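Local atomic coordinates of Mab-21 domain-containing protein (Tribolium castaneum, PDB entry 7LT2), a protein that senses double-stranded RNA in the cytoplasm and then makes the cyclic dinucleotide 2',3'-cGAMP from ATP and GTP in innate immunity. Residues D43-F46 against K47-R51; N101-D104 against G105-Q109; S140-Q143 against K144-T148; F198-S201 against G202-P206. All coordinates share one frame; numbering follows the deposited sequence.

Contact 1. Residues D43-F46 against K47-R51; sequences DPLF and KALFR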
# COMPACT_ATOMS: atom_id res chain seq x y z
N ASP A 43 14.64 6.66 -21.31
CA ASP A 43 15.80 6.75 -20.45
C ASP A 43 16.51 5.40 -20.32
O ASP A 43 16.01 4.50 -19.64
CB ASP A 43 15.41 7.25 -19.06
CG ASP A 43 16.60 7.68 -18.24
OD1 ASP A 43 17.17 8.76 -18.54
OD2 ASP A 43 16.99 6.95 -17.31
N PRO A 44 17.67 5.24 -20.96
CA PRO A 44 18.40 3.97 -20.83
C PRO A 44 18.77 3.62 -19.39
O PRO A 44 18.81 2.43 -19.05
CB PRO A 44 19.65 4.20 -21.69
CG PRO A 44 19.23 5.25 -22.68
CD PRO A 44 18.29 6.15 -21.93
N LEU A 45 19.04 4.61 -18.54
CA LEU A 45 19.37 4.31 -17.15
C LEU A 45 18.16 3.72 -16.43
O LEU A 45 18.31 2.79 -15.63
CB LEU A 45 19.87 5.56 -16.44
CG LEU A 45 20.25 5.40 -14.96
CD1 LEU A 45 21.21 4.23 -14.73
CD2 LEU A 45 20.87 6.70 -14.44
N PHE A 46 16.96 4.24 -16.69
CA PHE A 46 15.77 3.62 -16.11
C PHE A 46 15.60 2.20 -16.61
O PHE A 46 15.27 1.30 -15.83
CB PHE A 46 14.50 4.43 -16.42
CG PHE A 46 13.23 3.70 -16.05
CD1 PHE A 46 12.92 3.45 -14.72
CD2 PHE A 46 12.37 3.22 -17.03
CE1 PHE A 46 11.76 2.76 -14.37
CE2 PHE A 46 11.21 2.53 -16.68
CZ PHE A 46 10.91 2.30 -15.35
N LYS A 47 15.81 1.98 -17.91
CA LYS A 47 15.66 0.62 -18.43
C LYS A 47 16.65 -0.32 -17.76
O LYS A 47 16.30 -1.47 -17.44
CB LYS A 47 15.85 0.61 -19.95
CG LYS A 47 15.51 -0.73 -20.59
CD LYS A 47 15.64 -0.65 -22.10
CE LYS A 47 15.21 -1.95 -22.75
NZ LYS A 47 15.08 -1.77 -24.21
N ALA A 48 17.87 0.15 -17.51
CA ALA A 48 18.87 -0.69 -16.86
C ALA A 48 18.52 -0.96 -15.40
O ALA A 48 18.70 -2.08 -14.91
CB ALA A 48 20.25 -0.03 -16.96
N LEU A 49 18.02 0.06 -14.68
CA LEU A 49 17.71 -0.11 -13.26
C LEU A 49 16.44 -0.92 -13.04
O LEU A 49 16.34 -1.64 -12.03
CB LEU A 49 17.54 1.26 -12.60
CG LEU A 49 18.83 2.00 -12.27
CD1 LEU A 49 18.51 3.46 -12.01
CD2 LEU A 49 19.45 1.37 -11.04
N PHE A 50 15.48 -0.83 -13.95
CA PHE A 50 14.16 -1.40 -13.70
C PHE A 50 14.23 -2.91 -13.57
O PHE A 50 14.84 -3.60 -14.40
CB PHE A 50 13.20 -1.02 -14.82
CG PHE A 50 11.83 -1.62 -14.66
CD1 PHE A 50 10.92 -1.07 -13.78
CD2 PHE A 50 11.46 -2.73 -15.39
CE1 PHE A 50 9.66 -1.62 -13.63
CE2 PHE A 50 10.20 -3.29 -15.24
CZ PHE A 50 9.30 -2.73 -14.36
N ARG A 51 13.60 -3.43 -12.51
CA ARG A 51 13.45 -4.87 -12.31
C ARG A 51 12.01 -5.34 -12.45
O ARG A 51 11.73 -6.25 -13.23
CB ARG A 51 14.00 -5.27 -10.94
CG ARG A 51 13.91 -6.76 -10.64
CD ARG A 51 14.69 -7.11 -9.38
NE ARG A 51 14.58 -8.53 -9.05
CZ ARG A 51 15.38 -9.47 -9.53
NH1 ARG A 51 16.36 -9.19 -10.37
NH2 ARG A 51 15.20 -10.73 -9.14

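Contact 2. Residues N101-D104 against G105-Q109; sequences NNLD and GWLRQ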
# COMPACT_ATOMS: atom_id res chain seq x y z
N ASN A 101 29.52 1.61 -1.84
CA ASN A 101 30.95 1.59 -1.52
C ASN A 101 31.86 1.41 -2.73
O ASN A 101 33.08 1.52 -2.58
CB ASN A 101 31.25 0.49 -0.49
CG ASN A 101 30.84 0.87 0.92
OD1 ASN A 101 30.70 2.05 1.24
ND2 ASN A 101 30.64 -0.13 1.77
N ASN A 102 31.30 1.13 -3.92
CA ASN A 102 32.14 0.81 -5.07
C ASN A 102 31.47 1.25 -6.37
O ASN A 102 31.53 0.54 -7.38
CB ASN A 102 32.47 -0.68 -5.12
CG ASN A 102 33.57 -1.02 -6.12
OD1 ASN A 102 34.56 -0.30 -6.24
ND2 ASN A 102 33.38 -2.11 -6.86
N LEU A 103 30.84 2.43 -6.38
CA LEU A 103 30.24 2.90 -7.62
C LEU A 103 31.29 3.12 -8.70
O LEU A 103 31.06 2.81 -9.87
CB LEU A 103 29.44 4.19 -7.38
CG LEU A 103 28.78 4.72 -8.66
CD1 LEU A 103 27.91 3.65 -9.29
CD2 LEU A 103 27.96 5.99 -8.39
N ASP A 104 32.45 3.67 -8.33
CA ASP A 104 33.49 3.91 -9.32
C ASP A 104 33.93 2.62 -10.00
O ASP A 104 34.12 2.59 -11.22
CB ASP A 104 34.69 4.59 -8.67
CG ASP A 104 34.42 6.04 -8.31
OD1 ASP A 104 33.33 6.54 -8.64
OD2 ASP A 104 35.31 6.66 -7.69
N GLY A 105 34.10 1.55 -9.23
CA GLY A 105 34.48 0.28 -9.83
C GLY A 105 33.42 -0.26 -10.77
O GLY A 105 33.75 -0.88 -11.79
N TRP A 106 32.15 -0.02 -10.46
CA TRP A 106 31.08 -0.41 -11.38
C TRP A 106 31.13 0.43 -12.66
O TRP A 106 30.92 -0.10 -13.76
CB TRP A 106 29.72 -0.28 -10.69
CG TRP A 106 28.55 -0.50 -11.60
CD1 TRP A 106 27.58 0.40 -11.92
CD2 TRP A 106 28.24 -1.70 -12.32
NE1 TRP A 106 26.68 -0.17 -12.79
CE2 TRP A 106 27.07 -1.45 -13.05
CE3 TRP A 106 28.85 -2.96 -12.41
CZ2 TRP A 106 26.48 -2.42 -13.87
CZ3 TRP A 106 28.26 -3.92 -13.23
CH2 TRP A 106 27.09 -3.64 -13.94
N LEU A 107 31.40 1.73 -12.53
CA LEU A 107 31.46 2.58 -13.72
C LEU A 107 32.59 2.15 -14.65
O LEU A 107 32.49 2.35 -15.86
CB LEU A 107 31.62 4.04 -13.31
CG LEU A 107 30.49 4.62 -12.44
CD1 LEU A 107 30.79 6.07 -12.06
CD2 LEU A 107 29.15 4.51 -13.15
N ARG A 108 33.65 1.55 -14.11
CA ARG A 108 34.76 1.09 -14.93
C ARG A 108 34.48 -0.24 -15.61
O ARG A 108 35.32 -0.71 -16.39
CB ARG A 108 36.03 0.98 -14.08
CG ARG A 108 36.62 2.34 -13.72
CD ARG A 108 37.95 2.21 -13.01
NE ARG A 108 37.81 1.72 -11.64
CZ ARG A 108 37.92 2.47 -10.56
NH1 ARG A 108 38.18 3.77 -10.64
NH2 ARG A 108 37.75 1.92 -9.36
N GLN A 109 33.34 -0.86 -15.32
CA GLN A 109 32.91 -2.07 -16.01
C GLN A 109 32.17 -1.71 -17.29
O GLN A 109 31.62 -0.61 -17.42
CB GLN A 109 32.01 -2.89 -15.09
CG GLN A 109 32.74 -3.50 -13.91
CD GLN A 109 33.76 -4.55 -14.32
OE1 GLN A 109 34.92 -4.23 -14.58
NE2 GLN A 109 33.32 -5.80 -14.39
O HOH W 1 35.05 2.34 -5.98

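Contact 3. Residues S140-Q143 against K144-T148; sequences SLVQ and KTLNT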
# COMPACT_ATOMS: atom_id res chain seq x y z
N SER A 140 10.71 13.81 -13.36
CA SER A 140 11.18 14.25 -14.67
C SER A 140 10.94 13.19 -15.73
O SER A 140 10.48 13.49 -16.84
CB SER A 140 12.66 14.62 -14.58
OG SER A 140 13.20 14.90 -15.85
N LEU A 141 11.24 11.92 -15.41
CA LEU A 141 11.05 10.84 -16.37
C LEU A 141 9.58 10.65 -16.72
O LEU A 141 9.23 10.42 -17.88
CB LEU A 141 11.64 9.55 -15.82
CG LEU A 141 11.44 8.27 -16.64
CD1 LEU A 141 11.93 8.45 -18.07
CD2 LEU A 141 12.16 7.12 -15.95
N VAL A 142 8.69 10.76 -15.73
CA VAL A 142 7.26 10.63 -16.00
C VAL A 142 6.78 11.76 -16.91
O VAL A 142 6.03 11.53 -17.86
CB VAL A 142 6.48 10.58 -14.67
CG1 VAL A 142 4.98 10.68 -14.93
CG2 VAL A 142 6.81 9.27 -13.95
N GLN A 143 7.21 13.00 -16.64
CA GLN A 143 6.86 14.13 -17.50
C GLN A 143 7.36 13.91 -18.92
O GLN A 143 6.63 14.11 -19.90
CB GLN A 143 7.42 15.43 -16.93
CG GLN A 143 6.81 15.89 -15.62
CD GLN A 143 5.47 16.58 -15.80
OE1 GLN A 143 4.92 16.61 -16.90
NE2 GLN A 143 4.93 17.12 -14.71
N LYS A 144 8.63 13.50 -19.05
CA LYS A 144 9.20 13.22 -20.37
C LYS A 144 8.37 12.20 -21.12
O LYS A 144 8.10 12.35 -22.32
CB LYS A 144 10.64 12.75 -20.20
CG LYS A 144 11.44 12.63 -21.49
CD LYS A 144 12.84 12.14 -21.19
CE LYS A 144 13.68 12.05 -22.45
NZ LYS A 144 15.10 11.72 -22.11
N THR A 145 7.93 11.15 -20.41
CA THR A 145 7.14 10.08 -21.03
C THR A 145 5.75 10.57 -21.42
O THR A 145 5.29 10.29 -22.54
CB THR A 145 7.05 8.90 -20.06
OG1 THR A 145 8.37 8.43 -19.75
CG2 THR A 145 6.24 7.76 -20.66
N LEU A 146 5.08 11.30 -20.53
CA LEU A 146 3.75 11.83 -20.84
C LEU A 146 3.76 12.66 -22.12
O LEU A 146 2.80 12.62 -22.90
CB LEU A 146 3.24 12.66 -19.66
CG LEU A 146 2.85 11.90 -18.39
CD1 LEU A 146 2.76 12.86 -17.21
CD2 LEU A 146 1.53 11.18 -18.58
N ASN A 147 4.84 13.41 -22.37
CA ASN A 147 4.91 14.26 -23.55
C ASN A 147 4.95 13.47 -24.85
O ASN A 147 4.60 14.02 -25.90
CB ASN A 147 6.14 15.18 -23.49
CG ASN A 147 6.01 16.26 -22.45
OD1 ASN A 147 4.91 16.64 -22.05
ND2 ASN A 147 7.15 16.79 -22.01
N THR A 148 5.38 12.20 -24.81
CA THR A 148 5.48 11.40 -26.02
C THR A 148 4.20 10.65 -26.35
O THR A 148 4.13 10.02 -27.41
CB THR A 148 6.63 10.39 -25.90
OG1 THR A 148 6.30 9.38 -24.93
CG2 THR A 148 7.91 11.09 -25.48

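Contact 4. Residues F198-S201 against G202-P206; sequences FVFS and GDKWP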
# COMPACT_ATOMS: atom_id res chain seq x y z
N PHE A 198 13.79 1.14 -4.41
CA PHE A 198 14.98 0.33 -4.65
C PHE A 198 14.82 -1.02 -3.96
O PHE A 198 14.50 -1.07 -2.76
CB PHE A 198 16.25 1.04 -4.19
CG PHE A 198 16.70 2.12 -5.14
CD1 PHE A 198 17.53 1.82 -6.20
CD2 PHE A 198 16.27 3.42 -4.97
CE1 PHE A 198 17.94 2.81 -7.08
CE2 PHE A 198 16.67 4.41 -5.85
CZ PHE A 198 17.50 4.11 -6.90
N VAL A 199 15.05 -2.10 -4.71
CA VAL A 199 14.78 -3.46 -4.25
C VAL A 199 16.10 -4.18 -3.98
O VAL A 199 17.10 -3.96 -4.68
CB VAL A 199 13.92 -4.24 -5.27
CG1 VAL A 199 14.62 -4.37 -6.62
CG2 VAL A 199 13.52 -5.61 -4.71
N PHE A 200 16.10 -5.02 -2.95
CA PHE A 200 17.31 -5.71 -2.50
C PHE A 200 17.02 -7.18 -2.24
O PHE A 200 15.87 -7.58 -2.04
CB PHE A 200 17.86 -5.06 -1.23
CG PHE A 200 18.19 -3.61 -1.41
CD1 PHE A 200 19.41 -3.23 -1.91
CD2 PHE A 200 17.25 -2.64 -1.10
CE1 PHE A 200 19.71 -1.89 -2.09
CE2 PHE A 200 17.55 -1.30 -1.27
CZ PHE A 200 18.77 -0.93 -1.77
N SER A 201 18.08 -7.98 -2.27
CA SER A 201 17.99 -9.41 -2.03
C SER A 201 18.05 -9.71 -0.54
O SER A 201 18.32 -8.85 0.30
CB SER A 201 19.12 -10.16 -2.76
OG SER A 201 20.37 -9.90 -2.14
N GLY A 202 17.79 -10.98 -0.21
CA GLY A 202 17.64 -11.38 1.18
C GLY A 202 18.84 -11.09 2.05
O GLY A 202 18.70 -10.86 3.25
N ASP A 203 20.04 -11.08 1.45
CA ASP A 203 21.26 -10.84 2.22
C ASP A 203 21.28 -9.46 2.87
O ASP A 203 21.97 -9.28 3.88
CB ASP A 203 22.49 -10.98 1.31
CG ASP A 203 22.58 -12.35 0.67
OD1 ASP A 203 22.05 -13.31 1.25
OD2 ASP A 203 23.20 -12.45 -0.41
N LYS A 204 20.55 -8.50 2.33
CA LYS A 204 20.56 -7.13 2.83
C LYS A 204 19.48 -6.87 3.86
O LYS A 204 19.36 -5.74 4.34
CB LYS A 204 20.42 -6.14 1.67
CG LYS A 204 21.34 -6.44 0.48
CD LYS A 204 22.79 -6.54 0.92
CE LYS A 204 23.65 -7.17 -0.18
NZ LYS A 204 25.06 -7.33 0.25
N TRP A 205 18.70 -7.89 4.22
CA TRP A 205 17.60 -7.71 5.16
C TRP A 205 18.13 -7.19 6.50
O TRP A 205 19.09 -7.75 7.03
CB TRP A 205 16.87 -9.05 5.35
CG TRP A 205 15.58 -8.98 6.13
CD1 TRP A 205 15.43 -8.83 7.47
CD2 TRP A 205 14.25 -9.09 5.59
NE1 TRP A 205 14.10 -8.82 7.81
CE2 TRP A 205 13.35 -8.98 6.67
CE3 TRP A 205 13.74 -9.27 4.30
CZ2 TRP A 205 11.97 -9.05 6.51
CZ3 TRP A 205 12.36 -9.33 4.14
CH2 TRP A 205 11.49 -9.22 5.24
N PRO A 206 17.54 -6.14 7.06
CA PRO A 206 18.09 -5.54 8.29
C PRO A 206 17.91 -6.47 9.49
O PRO A 206 16.89 -7.14 9.63
CB PRO A 206 17.28 -4.25 8.45
CG PRO A 206 15.99 -4.52 7.74
CD PRO A 206 16.36 -5.40 6.56

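Contact 1. Residues D43-F46 against K47-R51
Phe46 O accepts from Phe50 N at 2.8 Å, the shortest polar bond between the two segments. This bond is the last of four i to i+4 bonds. The first runs from Lys47 N to Asp43 O. Between them Ala48 N bonds to Pro44 O and Leu49 N to Leu45 O.

Asp43 also caps the start of the helix. Its OD2 takes the N-H of Phe46 at 2.8 Å, on the anti side of the carboxylate and 19° out of its plane. Pro44 follows as the first helical residue, where its missing N-H costs no bond.

The side chains of Phe46 and Phe50 lie side by side and point the same way. Phe50 CB sits over one face of the Phe46 ring, 4.3 Å from its centroid, in a CH-pi contact. The two rings meet obliquely, their planes at 49°, and Phe46 CZ comes 3.7 Å from Phe50 CD1. CG of Phe46 is anti to its own backbone N (chi1 170°), which carries the ring along the helix toward Phe50. On another side of the turn Leu45 CD1 meets Leu49 CD1 at 3.9 Å.

Met39 of helix 18-42, Trp137 and Leu141 of helix 131-147 and Ile75 of strand 70-77 pack round Phe46. Leu49 and Arg51 pair by backbone bonds with His78 and Leu76. The arrangement is an N-capped short helix that runs directly into an edge of the central sheet, at strand 50-56.

Contact 2. Residues N101-D104 against G105-Q109
Residues 103-107 form a short helix, with Asn102 at the N-cap position before it and Arg108 just past its end. Three i to i+4 bonds hold it: Trp106 N to Asn102 O, Leu107 N to Leu103 O at 2.9 Å, and Arg108 N to Asp104 O. Gln109 N then bonds to Trp106 O as the chain leaves the helix. This helix follows strand 95-100 in the nucleotidyltransferase domain.

The Asn102 side chain lies against Gly105, with OD1 3.6 Å from Gly105 CA. A water donates to Asn102 OD1 at 2.7 Å and is only weakly bonded to Gly105 N. The amide's other end, ND2, is held by Tyr82 O.

Leu103 meets two residues of the next turn. Its CD1 lies 4.1 Å from Leu107 CD2. The same methyl reaches the edge of the indole, near its plane, 4.2 Å from Trp106 CD1. Tyr115 meets the Trp106 ring edge-to-face.

Asp104 OD1 forms a salt bridge with Arg119. Its charge is not paired with Arg108, whose NH1 stays 5.0 Å from Asp104 OD2. Instead the Arg108 chain bends at chi3 (-73°) and folds back along the helix. This brings one face of the guanidinium over the Asp104 carbonyl, with Asp104 O 3.8 Å from its plane and over its centre.

Contact 3. Residues S140-Q143 against K144-T148
Leu141 O is gripped by two donors, both from Thr145. Thr145 N and Thr145 OG1 each lie 2.9 Å from Leu141 O, and they reach it from opposite faces of the carbonyl plane. The hydroxyl donor is tilted 33° from that plane. With OG1 anti to the carbonyl carbon (chi1 -60°), the hydroxyl is turned back along the helix to the previous turn. Thr145 is buried, and this bond gives its hydroxyl proton a partner within the helix.

Thr145 O is also held twice, by Thr148 N and by Thr148 OG1. The hydroxyl bond is short, 2.7 Å to Thr145 O, and falls on a lone pair in the carbonyl plane. Thr148 OG1 has a further partner in Gln38 NE2.

Regular i to i+4 bonds fill in the rest. Leu146 N meets Val142 O at 2.8 Å, and the N-H...O angle of 168° makes the bond nearly straight. Lys144 N bonds to Ser140 O, and Asn147 N to Gln143 O.

This is the last part of helix 131-147 of the nucleotidyltransferase domain, which packs on helix 18-42. Met39 of helix 18-42 touches Leu141 and Thr145, and Phe35 touches Leu146. The extended Lys144 chain leads away from the turn and gives its NZ to Gln42 O.

One apolar pair lies along the helix: Val142 and Leu146 run side by side and point the same way, with Val142 CG1 3.9 Å from Leu146 CD1. The methine Leu146 CG rests 3.2 Å from the carbonyl oxygen Val142 O. Trp170 of strand 164-171 lies against both Gln143 and Leu146. One residue earlier on each side, the methyl Leu141 CD1 comes 3.9 Å from the hydroxyl Thr145 OG1.

Contact 4. Residues F198-S201 against G202-P206
A short 3-10 turn, residues 202-204, follows the end of strand 188-200 and begins the connection to strand 222-225. Lys204 N donates to Ser201 O at 3.0 Å with an N-H...O angle of 161°. The donor stands above the carbonyl plane, 39° out of it. The next bond, Trp205 N to Gly202 O, has the same i to i+3 spacing.

Phe200 and Lys204 meet through their aliphatic parts. Phe200 CB lies 4.0 Å from Lys204 CB and 4.1 Å from Lys204 CG. The lysine chain then bends at chi2 (-54°), and its end leads away. Ser201 OG stays near the turn, 4.2 Å from Asp203 OD2.

Phe200 pairs with Phe222 by backbone bonds and packs on Ile224, so the strand is still part of the sheet here. Past the turn, the Trp205 ring meets those of Phe222 and Phe244, and its NE1 bonds to Arg211 O. Phe244 probably belongs to the GTP site.

Across the turn itself, one backbone bond and a small aliphatic contact join the segments. Both bonds of the turn are backbone bonds, so its closure depends on the peptides and not on the polar side chains.

Contacts 1 and 3 touch directly. Leu141 CD2 lies 3.6 Å from Phe46 CG, and Leu141 CD1 3.8 Å from Asp43 CB, so helix 131-147 packs on the capped helix. Contact 1 also meets contact 4 on the central sheet, where Arg51 CD is 3.9 Å from Val199 CG1. Contact 2 stands apart, its nearest atoms about 7 Å from contact 1 and about 9 Å from contact 4. Two contacts come near the probable active site. The Val142 side chain of contact 3 is about 10 Å from that of Asp193, a probable catalytic metal ligand. The Trp205 side chain of contact 4 is about 3 Å from that of Phe244, a probable GTP-site residue.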